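Local atomic coordinates of signal recognition particle receptor subunit beta (Mus musculus, PDB entry 2FH5), a protein that binds GTP as part of the signal recognition particle receptor, which helps target nascent secretory proteins to the endoplasmic reticulum membrane. Residues F69-L72 / D73-K76; F175-S178 / Q179-L182. One frame throughout, in Å; residues are numbered along the deposited sequence.

Contact 1: residues F69-L72 / D73-K76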
loop_
_atom_site.group_PDB
_atom_site.type_symbol
_atom_site.label_atom_id
_atom_site.label_comp_id
_atom_site.label_asym_id
_atom_site.label_seq_id
_atom_site.Cartn_x
_atom_site.Cartn_y
_atom_site.Cartn_z
ATOM N N PHE B 69 6.240 8.180 -10.120
ATOM C CA PHE B 69 7.245 9.233 -10.326
ATOM C C PHE B 69 6.777 10.613 -9.914
ATOM O O PHE B 69 7.547 11.395 -9.365
ATOM C CB PHE B 69 7.709 9.242 -11.778
ATOM C CG PHE B 69 8.258 7.934 -12.216
ATOM C CD1 PHE B 69 9.402 7.409 -11.604
ATOM C CD2 PHE B 69 7.603 7.181 -13.188
ATOM C CE1 PHE B 69 9.887 6.144 -11.949
ATOM C CE2 PHE B 69 8.075 5.910 -13.549
ATOM C CZ PHE B 69 9.220 5.393 -12.926
ATOM N N GLN B 70 5.521 10.916 -10.180
ATOM C CA GLN B 70 4.989 12.203 -9.788
ATOM C C GLN B 70 5.248 12.387 -8.286
ATOM O O GLN B 70 5.733 13.435 -7.860
ATOM C CB GLN B 70 3.486 12.253 -10.077
ATOM C CG GLN B 70 2.851 13.604 -9.802
ATOM C CD GLN B 70 1.495 13.492 -9.115
ATOM O OE1 GLN B 70 0.615 12.736 -9.557
ATOM N NE2 GLN B 70 1.315 14.251 -8.029
ATOM N N LEU B 71 4.950 11.362 -7.488
ATOM C CA LEU B 71 5.160 11.445 -6.040
ATOM C C LEU B 71 6.593 11.261 -5.560
ATOM O O LEU B 71 6.948 11.822 -4.527
ATOM C CB LEU B 71 4.249 10.470 -5.300
ATOM C CG LEU B 71 2.805 10.972 -5.186
ATOM C CD1 LEU B 71 1.873 9.830 -4.831
ATOM C CD2 LEU B 71 2.755 12.065 -4.152
ATOM N N LEU B 72 7.409 10.477 -6.268
ATOM C CA LEU B 72 8.801 10.342 -5.859
ATOM C C LEU B 72 9.456 11.716 -6.093
ATOM O O LEU B 72 10.229 12.190 -5.252
ATOM C CB LEU B 72 9.532 9.256 -6.664
ATOM C CG LEU B 72 11.054 9.079 -6.426
ATOM C CD1 LEU B 72 11.378 8.785 -4.963
ATOM C CD2 LEU B 72 11.561 7.946 -7.277
ATOM N N ASP B 73 9.138 12.361 -7.219
ATOM C CA ASP B 73 9.685 13.696 -7.506
ATOM C C ASP B 73 9.302 14.668 -6.396
ATOM O O ASP B 73 10.128 15.465 -5.951
ATOM C CB ASP B 73 9.130 14.289 -8.804
ATOM C CG ASP B 73 9.636 13.585 -10.050
ATOM O OD1 ASP B 73 10.783 13.069 -10.027
ATOM O OD2 ASP B 73 8.885 13.570 -11.064
ATOM N N ARG B 74 8.046 14.612 -5.956
ATOM C CA ARG B 74 7.574 15.524 -4.925
ATOM C C ARG B 74 8.261 15.377 -3.569
ATOM O O ARG B 74 8.486 16.369 -2.886
ATOM C CB ARG B 74 6.056 15.391 -4.739
ATOM C CG ARG B 74 5.502 16.351 -3.705
ATOM C CD ARG B 74 4.115 15.987 -3.214
ATOM N NE ARG B 74 3.093 16.163 -4.237
ATOM C CZ ARG B 74 1.786 16.074 -4.003
ATOM N NH1 ARG B 74 1.343 15.816 -2.773
ATOM N NH2 ARG B 74 0.921 16.234 -5.002
ATOM N N PHE B 75 8.613 14.156 -3.182
ATOM C CA PHE B 75 9.233 13.943 -1.882
ATOM C C PHE B 75 10.727 13.632 -1.862
ATOM O O PHE B 75 11.319 13.593 -0.777
ATOM C CB PHE B 75 8.516 12.799 -1.145
ATOM C CG PHE B 75 7.099 13.112 -0.744
ATOM C CD1 PHE B 75 6.828 14.023 0.283
ATOM C CD2 PHE B 75 6.023 12.514 -1.408
ATOM C CE1 PHE B 75 5.496 14.335 0.640
ATOM C CE2 PHE B 75 4.703 12.821 -1.058
ATOM C CZ PHE B 75 4.445 13.732 -0.033
ATOM N N LYS B 76 11.348 13.394 -3.019
ATOM C CA LYS B 76 12.761 13.016 -3.014
ATOM C C LYS B 76 13.738 13.942 -2.293
ATOM O O LYS B 76 14.589 13.461 -1.533
ATOM C CB LYS B 76 13.266 12.741 -4.435
ATOM C CG LYS B 76 13.156 13.892 -5.396
ATOM C CD LYS B 76 13.664 13.495 -6.767
ATOM C CE LYS B 76 13.514 14.635 -7.759
ATOM N NZ LYS B 76 13.919 14.236 -9.145
#
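Phe69 O accepts the backbone N-H of Asp73 at 2.8 Å, the first of four successive i to i+4 bonds toward the C-terminal end of helix 65-75, a helix of the P-loop GTPase fold. Arg74 N and Phe75 N follow on the carbonyl oxygens of Gln70 and Leu71, both at longer range, and Lys76 N closes the series on Leu72 O at 2.8 Å. Leu72 O also takes a weak second bond from Phe75 N, so two amides converge on this one oxygen. The carboxylate of Asp73 receives a weak hydrogen bond, part of a salt bridge, from Lys76 NZ to OD1 at 3.5 Å; chi1 of 60° sets the lysine CG between backbone N and carbonyl carbon, with the chain extended from there toward Asp73. On another side of the helix Leu71 CD2 lies against Phe75 CE2 at 3.7 Å, the two side chains running alongside each other, and the same methyl sits over one face of the Arg74 guanidinium, offset toward its rim. Leu72 and Phe75 both rest on Leu11 of strand 9-13, and Phe69 meets the ring of Phe101 on helix 91-110 nearly at right angles. On the exposed side Gln70 and Arg74 extend the same way, amide and guanidinium planes 51° apart, and Gln70 NE2 and Arg74 NH2, both donors, touch at 3.6 Å without a hydrogen bond.

Contact 2: residues F175-S178 / Q179-L182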
loop_
_atom_site.group_PDB
_atom_site.type_symbol
_atom_site.label_atom_id
_atom_site.label_comp_id
_atom_site.label_asym_id
_atom_site.label_seq_id
_atom_site.Cartn_x
_atom_site.Cartn_y
_atom_site.Cartn_z
ATOM N N PHE B 175 27.891 -3.635 -14.898
ATOM C CA PHE B 175 27.256 -2.959 -13.766
ATOM C C PHE B 175 27.172 -3.741 -12.467
ATOM O O PHE B 175 26.909 -4.938 -12.474
ATOM C CB PHE B 175 25.826 -2.523 -14.097
ATOM C CG PHE B 175 25.150 -1.828 -12.949
ATOM C CD1 PHE B 175 25.443 -0.502 -12.664
ATOM C CD2 PHE B 175 24.346 -2.530 -12.072
ATOM C CE1 PHE B 175 24.959 0.105 -11.522
ATOM C CE2 PHE B 175 23.860 -1.919 -10.917
ATOM C CZ PHE B 175 24.172 -0.605 -10.649
ATOM N N GLU B 176 27.372 -3.034 -11.357
ATOM C CA GLU B 176 27.274 -3.617 -10.022
ATOM C C GLU B 176 26.900 -2.470 -9.118
ATOM O O GLU B 176 27.317 -1.348 -9.357
ATOM C CB GLU B 176 28.604 -4.232 -9.571
ATOM C CG GLU B 176 28.812 -5.648 -10.075
ATOM C CD GLU B 176 30.194 -6.199 -9.759
ATOM O OE1 GLU B 176 30.512 -6.419 -8.569
ATOM O OE2 GLU B 176 30.963 -6.411 -10.721
ATOM N N PHE B 177 26.104 -2.741 -8.091
ATOM C CA PHE B 177 25.687 -1.693 -7.165
ATOM C C PHE B 177 26.843 -1.012 -6.435
ATOM O O PHE B 177 26.767 0.183 -6.148
ATOM C CB PHE B 177 24.685 -2.259 -6.162
ATOM C CG PHE B 177 23.325 -2.544 -6.755
ATOM C CD1 PHE B 177 22.443 -1.501 -7.044
ATOM C CD2 PHE B 177 22.928 -3.857 -7.031
ATOM C CE1 PHE B 177 21.172 -1.766 -7.606
ATOM C CE2 PHE B 177 21.666 -4.138 -7.589
ATOM C CZ PHE B 177 20.785 -3.094 -7.878
ATOM N N SER B 178 27.911 -1.754 -6.142
ATOM C CA SER B 178 29.083 -1.178 -5.455
ATOM C C SER B 178 29.761 -0.025 -6.237
ATOM O O SER B 178 30.394 0.836 -5.642
ATOM C CB SER B 178 30.119 -2.263 -5.167
ATOM O OG SER B 178 30.656 -2.763 -6.379
ATOM N N GLN B 179 29.620 -0.005 -7.559
ATOM C CA GLN B 179 30.208 1.060 -8.369
ATOM C C GLN B 179 29.438 2.374 -8.209
ATOM O O GLN B 179 29.806 3.409 -8.769
ATOM C CB GLN B 179 30.188 0.677 -9.856
ATOM C CG GLN B 179 30.603 -0.743 -10.148
ATOM C CD GLN B 179 30.319 -1.125 -11.578
ATOM O OE1 GLN B 179 29.784 -0.316 -12.352
ATOM N NE2 GLN B 179 30.674 -2.362 -11.952
ATOM N N LEU B 180 28.362 2.346 -7.444
ATOM C CA LEU B 180 27.555 3.537 -7.302
ATOM C C LEU B 180 27.989 4.498 -6.223
ATOM O O LEU B 180 28.427 4.081 -5.149
ATOM C CB LEU B 180 26.095 3.146 -7.021
ATOM C CG LEU B 180 25.236 2.497 -8.105
ATOM C CD1 LEU B 180 23.811 2.378 -7.602
ATOM C CD2 LEU B 180 25.277 3.344 -9.365
ATOM N N PRO B 181 27.886 5.806 -6.500
ATOM C CA PRO B 181 28.257 6.814 -5.503
ATOM C C PRO B 181 27.068 6.949 -4.533
ATOM O O PRO B 181 26.559 8.056 -4.334
ATOM C CB PRO B 181 28.453 8.079 -6.337
ATOM C CG PRO B 181 27.449 7.900 -7.460
ATOM C CD PRO B 181 27.649 6.430 -7.818
ATOM N N LEU B 182 26.625 5.818 -3.965
ATOM C CA LEU B 182 25.494 5.757 -3.027
ATOM C C LEU B 182 25.621 4.580 -2.075
ATOM O O LEU B 182 26.130 3.528 -2.452
ATOM C CB LEU B 182 24.176 5.521 -3.758
ATOM C CG LEU B 182 23.497 6.427 -4.774
ATOM C CD1 LEU B 182 22.605 5.572 -5.657
ATOM C CD2 LEU B 182 22.690 7.485 -4.061
#
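Leu180 meets two phenylalanine rings, each at its edge, where the chain makes a short 3-10 turn before strand 184-188. Its CD2 methyl lies in the plane of the Phe175 ring, 3.9 Å from CE1, and the two side chains cross at about a right angle. Toward Phe177 the leucine instead runs alongside, CD1 being 4.2 Å from the ring atom CD1. The rings also meet each other: Phe175 CE2 stands 4.1 Å above the Phe177 ring, over its centre. With CG anti to the backbone N (chi1 180°), Phe175 swings its ring back over the turn to reach both neighbours. Leu144 of helix 133-150 touches both rings, and Leu106 of helix 91-110 touches Leu180.

The backbone bonds of the turn run from Gln179 N to Glu176 O and from Leu180 N to Phe177 O, the latter at 3.0 Å. The side chain of Gln179 runs back, extended, along Glu176, CG lying 3.4 Å from Glu176 O and NE2 lying 3.7 Å from Glu176 CB. There NE2 donates to Glu174 O, while the Glu176 carboxylate pairs with Lys173. An alanine here is likely to leave Glu174 O without this side-chain donor and the backbone of Glu176 less covered. Phe175 N and Phe177 N donate to Asn145 OD1 and Glu141 OE2. The chemistry is thus mixed: apolar groups of the turn meet both helices, and helix 133-150 also satisfies the backbone N-H groups of the two phenylalanines.

In the fold
Both contacts are partly buried and local to the chain, with centres 23 Å apart and nearest atoms about 10 Å apart, so they do not touch. Contact 1 belongs to a regular helix, where Leu72 packs on the sheet and Leu71 on loop residues, with charged or amide groups outside; contact 2 is a turn in a loop, with buried aromatic rings and an exposed serine. Helix 91-110 links them indirectly, touched by Phe69, Leu72 and Asp73 and by Phe177, Leu180, Pro181 and Leu182. Backbone bonds are i to i+4 in contact 1, i to i+3 in contact 2. The side chain of Leu71 is about 10 Å from the bound GTP; contact 2 lies away from the GTP and magnesium sites.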